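Local coordinates for structural protein VP1 (Trichodysplasia spinulosa-associated polyomavirus, PDB 4U60) that forms the pentamers of the viral capsid from jelly-roll subunits and binds sialylated glycolipids such as GM1 through its surface loops, at the interface of chains A and B. Coordinates in Å, arbitrary orientation; residue numbers count along the deposited sequence, not the author numbering. Chains: chain A/B, Structural protein VP1.

The interface of chains A and B. Residues chain A 108-112, 114, 121-122, 256; chain B 50-55, 58.
Neighbouring subunits of the polyomavirus VP1 pentamer, each a jelly roll, meet here through surface loops, and the patch illustrates how a loop contact combines a backbone hydrogen bond, charged side chains and an inserted aliphatic branch. Residues from both loops also belong to glycan-binding pockets, so the contact may help to shape the receptor-binding surface.

Direct polar bonds run across the patch. The amide N of B:Ala52 donates to the carbonyl O of A:His109 at 2.8 Å, nearly straight at the hydrogen (168°) although the donor stands above the carbonyl plane. The imidazole of the same histidine, held in the crowded position between its backbone N and carbonyl carbon (chi1 57°), gives its ND1 hydrogen to the carboxylate OD1 of B:Asp58 at 2.8 Å. That oxygen accepts through its syn lone pair and lies near the ring plane, while carboxylate and ring are turned 73° apart; the nearby acid may favour a protonated imidazole. A:Lys256, its chain bent at the last torsion, brings the ammonium NZ to 3.1 Å from the carbonyl O of B:Ala52, a hydrogen bond.

Water extends this grip. The oxygen of water 1 lies 2.8 Å from the amide N of A:Ala111 and also bonds OD2 of B:Asp58, so both carboxylate oxygens are engaged; the oxygen of water 2 joins A:Lys256 NZ, at 2.6 Å, to the carbonyl O of B:Val51.

Apolar packing centres on B:Val51. With CG1 anti to the backbone N, CG2 meets one face of the A:Arg114 guanidinium off-centre, 3.4 Å from CZ, and CG1 points toward the A:Met110 carbonyl. The methyl CB of A:Ala111 rests 3.5 Å from CA of B:Ser54.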
loop_
_atom_site.group_PDB
_atom_site.type_symbol
_atom_site.label_atom_id
_atom_site.label_comp_id
_atom_site.label_asym_id
_atom_site.label_seq_id
_atom_site.Cartn_x
_atom_site.Cartn_y
_atom_site.Cartn_z
ATOM N N VAL A 108 -7.072 18.609 16.520
ATOM C CA VAL A 108 -5.713 19.157 16.662
ATOM C C VAL A 108 -5.703 20.415 17.529
ATOM O O VAL A 108 -4.791 21.238 17.446
ATOM C CB VAL A 108 -5.064 19.427 15.288
ATOM C CG1 VAL A 108 -4.785 18.097 14.585
ATOM C CG2 VAL A 108 -5.943 20.305 14.419
ATOM N N HIS A 109 -6.728 20.559 18.369
ATOM C CA HIS A 109 -6.756 21.677 19.332
ATOM C C HIS A 109 -6.665 21.237 20.782
ATOM O O HIS A 109 -6.772 22.096 21.666
ATOM C CB HIS A 109 -7.995 22.562 19.147
ATOM C CG HIS A 109 -9.283 21.827 19.266
ATOM N ND1 HIS A 109 -9.842 21.482 20.477
ATOM C CD2 HIS A 109 -10.121 21.359 18.314
ATOM C CE1 HIS A 109 -10.959 20.806 20.262
ATOM N NE2 HIS A 109 -11.155 20.727 18.959
ATOM N N MET A 110 -6.456 19.943 21.026
ATOM C CA MET A 110 -6.242 19.468 22.397
ATOM C C MET A 110 -4.932 20.031 22.944
ATOM O O MET A 110 -4.083 20.507 22.198
ATOM C CB MET A 110 -6.276 17.936 22.464
ATOM C CG MET A 110 -7.679 17.402 22.229
ATOM S SD MET A 110 -7.835 15.628 22.411
ATOM C CE MET A 110 -6.705 15.046 21.187
ATOM N N ALA A 111 -4.778 19.998 24.269
ATOM C CA ALA A 111 -3.591 20.523 24.921
ATOM C C ALA A 111 -2.438 19.558 24.680
ATOM O O ALA A 111 -2.247 18.579 25.422
ATOM C CB ALA A 111 -3.860 20.722 26.412
ATOM N N THR A 112 -1.706 19.831 23.596
ATOM C CA THR A 112 -0.668 18.940 23.085
ATOM C C THR A 112 0.550 19.754 22.643
ATOM O O THR A 112 0.495 20.985 22.527
ATOM C CB THR A 112 -1.168 18.159 21.860
ATOM O OG1 THR A 112 -1.692 19.087 20.886
ATOM C CG2 THR A 112 -2.237 17.181 22.245
ATOM N N ARG A 114 2.866 21.172 19.769
ATOM C CA ARG A 114 2.399 21.812 18.532
ATOM C C ARG A 114 3.461 21.891 17.465
ATOM O O ARG A 114 4.649 21.928 17.755
ATOM C CB ARG A 114 1.997 23.263 18.735
ATOM C CG ARG A 114 1.033 23.570 19.822
ATOM C CD ARG A 114 0.839 25.069 19.902
ATOM N NE ARG A 114 0.150 25.599 18.716
ATOM C CZ ARG A 114 -0.635 26.665 18.723
ATOM N NH1 ARG A 114 -0.793 27.372 19.843
ATOM N NH2 ARG A 114 -1.272 27.029 17.606
ATOM N N ILE A 121 -0.693 23.426 14.211
ATOM C CA ILE A 121 -1.641 22.524 14.861
ATOM C C ILE A 121 -1.073 21.830 16.087
ATOM O O ILE A 121 0.140 21.606 16.194
ATOM C CB ILE A 121 -2.140 21.399 13.916
ATOM C CG1 ILE A 121 -0.988 20.527 13.442
ATOM C CG2 ILE A 121 -2.872 21.998 12.731
ATOM C CD1 ILE A 121 -1.450 19.258 12.758
ATOM N N GLY A 122 -1.947 21.441 17.004
ATOM C CA GLY A 122 -1.595 20.458 18.009
ATOM C C GLY A 122 -1.339 19.122 17.332
ATOM O O GLY A 122 -1.983 18.783 16.333
ATOM N N LYS A 256 1.853 18.678 26.110
ATOM C CA LYS A 256 2.675 19.861 25.882
ATOM C C LYS A 256 4.139 19.722 26.211
ATOM O O LYS A 256 4.962 20.310 25.534
ATOM C CB LYS A 256 2.148 21.048 26.686
ATOM C CG LYS A 256 0.733 21.388 26.328
ATOM C CD LYS A 256 0.433 22.833 26.568
ATOM C CE LYS A 256 -0.786 23.229 25.767
ATOM N NZ LYS A 256 -0.529 24.512 25.100
ATOM N N THR B 50 -6.280 26.654 16.840
ATOM C CA THR B 50 -5.696 27.075 18.115
ATOM C C THR B 50 -5.553 25.849 18.997
ATOM O O THR B 50 -6.141 24.804 18.715
ATOM C CB THR B 50 -6.527 28.174 18.840
ATOM O OG1 THR B 50 -7.760 27.624 19.313
ATOM C CG2 THR B 50 -6.776 29.359 17.916
ATOM N N VAL B 51 -4.740 25.962 20.038
ATOM C CA VAL B 51 -4.382 24.804 20.834
ATOM C C VAL B 51 -4.657 25.099 22.299
ATOM O O VAL B 51 -4.191 26.111 22.835
ATOM C CB VAL B 51 -2.911 24.417 20.597
ATOM C CG1 VAL B 51 -2.462 23.304 21.562
ATOM C CG2 VAL B 51 -2.705 23.992 19.147
ATOM N N ALA B 52 -5.410 24.222 22.947
ATOM C CA ALA B 52 -5.740 24.378 24.370
ATOM C C ALA B 52 -4.525 24.516 25.284
ATOM O O ALA B 52 -3.534 23.795 25.131
ATOM C CB ALA B 52 -6.599 23.215 24.827
ATOM N N ASN B 53 -4.620 25.412 26.267
ATOM C CA ASN B 53 -3.572 25.549 27.265
ATOM C C ASN B 53 -3.553 24.330 28.193
ATOM O O ASN B 53 -2.508 23.930 28.666
ATOM C CB ASN B 53 -3.751 26.866 28.035
ATOM C CG ASN B 53 -2.631 27.122 29.014
ATOM O OD1 ASN B 53 -1.475 27.298 28.624
ATOM N ND2 ASN B 53 -2.958 27.135 30.289
ATOM N N SER B 54 -4.719 23.736 28.423
ATOM C CA SER B 54 -4.868 22.531 29.234
ATOM C C SER B 54 -6.172 21.857 28.835
ATOM O O SER B 54 -7.020 22.486 28.206
ATOM C CB SER B 54 -4.907 22.866 30.721
ATOM O OG SER B 54 -6.039 23.678 31.006
ATOM N N SER B 55 -6.365 20.604 29.234
ATOM C CA SER B 55 -7.561 19.887 28.803
ATOM C C SER B 55 -8.833 20.511 29.389
ATOM O O SER B 55 -9.888 20.431 28.765
ATOM C CB SER B 55 -7.470 18.385 29.116
ATOM O OG SER B 55 -7.468 18.151 30.502
ATOM N N ASP B 58 -10.060 23.684 27.158
ATOM C CA ASP B 58 -10.095 23.355 25.740
ATOM C C ASP B 58 -11.395 23.861 25.122
ATOM O O ASP B 58 -12.442 23.267 25.289
ATOM C CB ASP B 58 -9.946 21.829 25.610
ATOM C CG ASP B 58 -9.743 21.349 24.178
ATOM O OD1 ASP B 58 -9.871 22.127 23.215
ATOM O OD2 ASP B 58 -9.422 20.134 24.039
HETATM O O HOH W 1 -7.165 19.263 25.589
HETATM O O HOH W 2 -1.727 26.625 24.094
#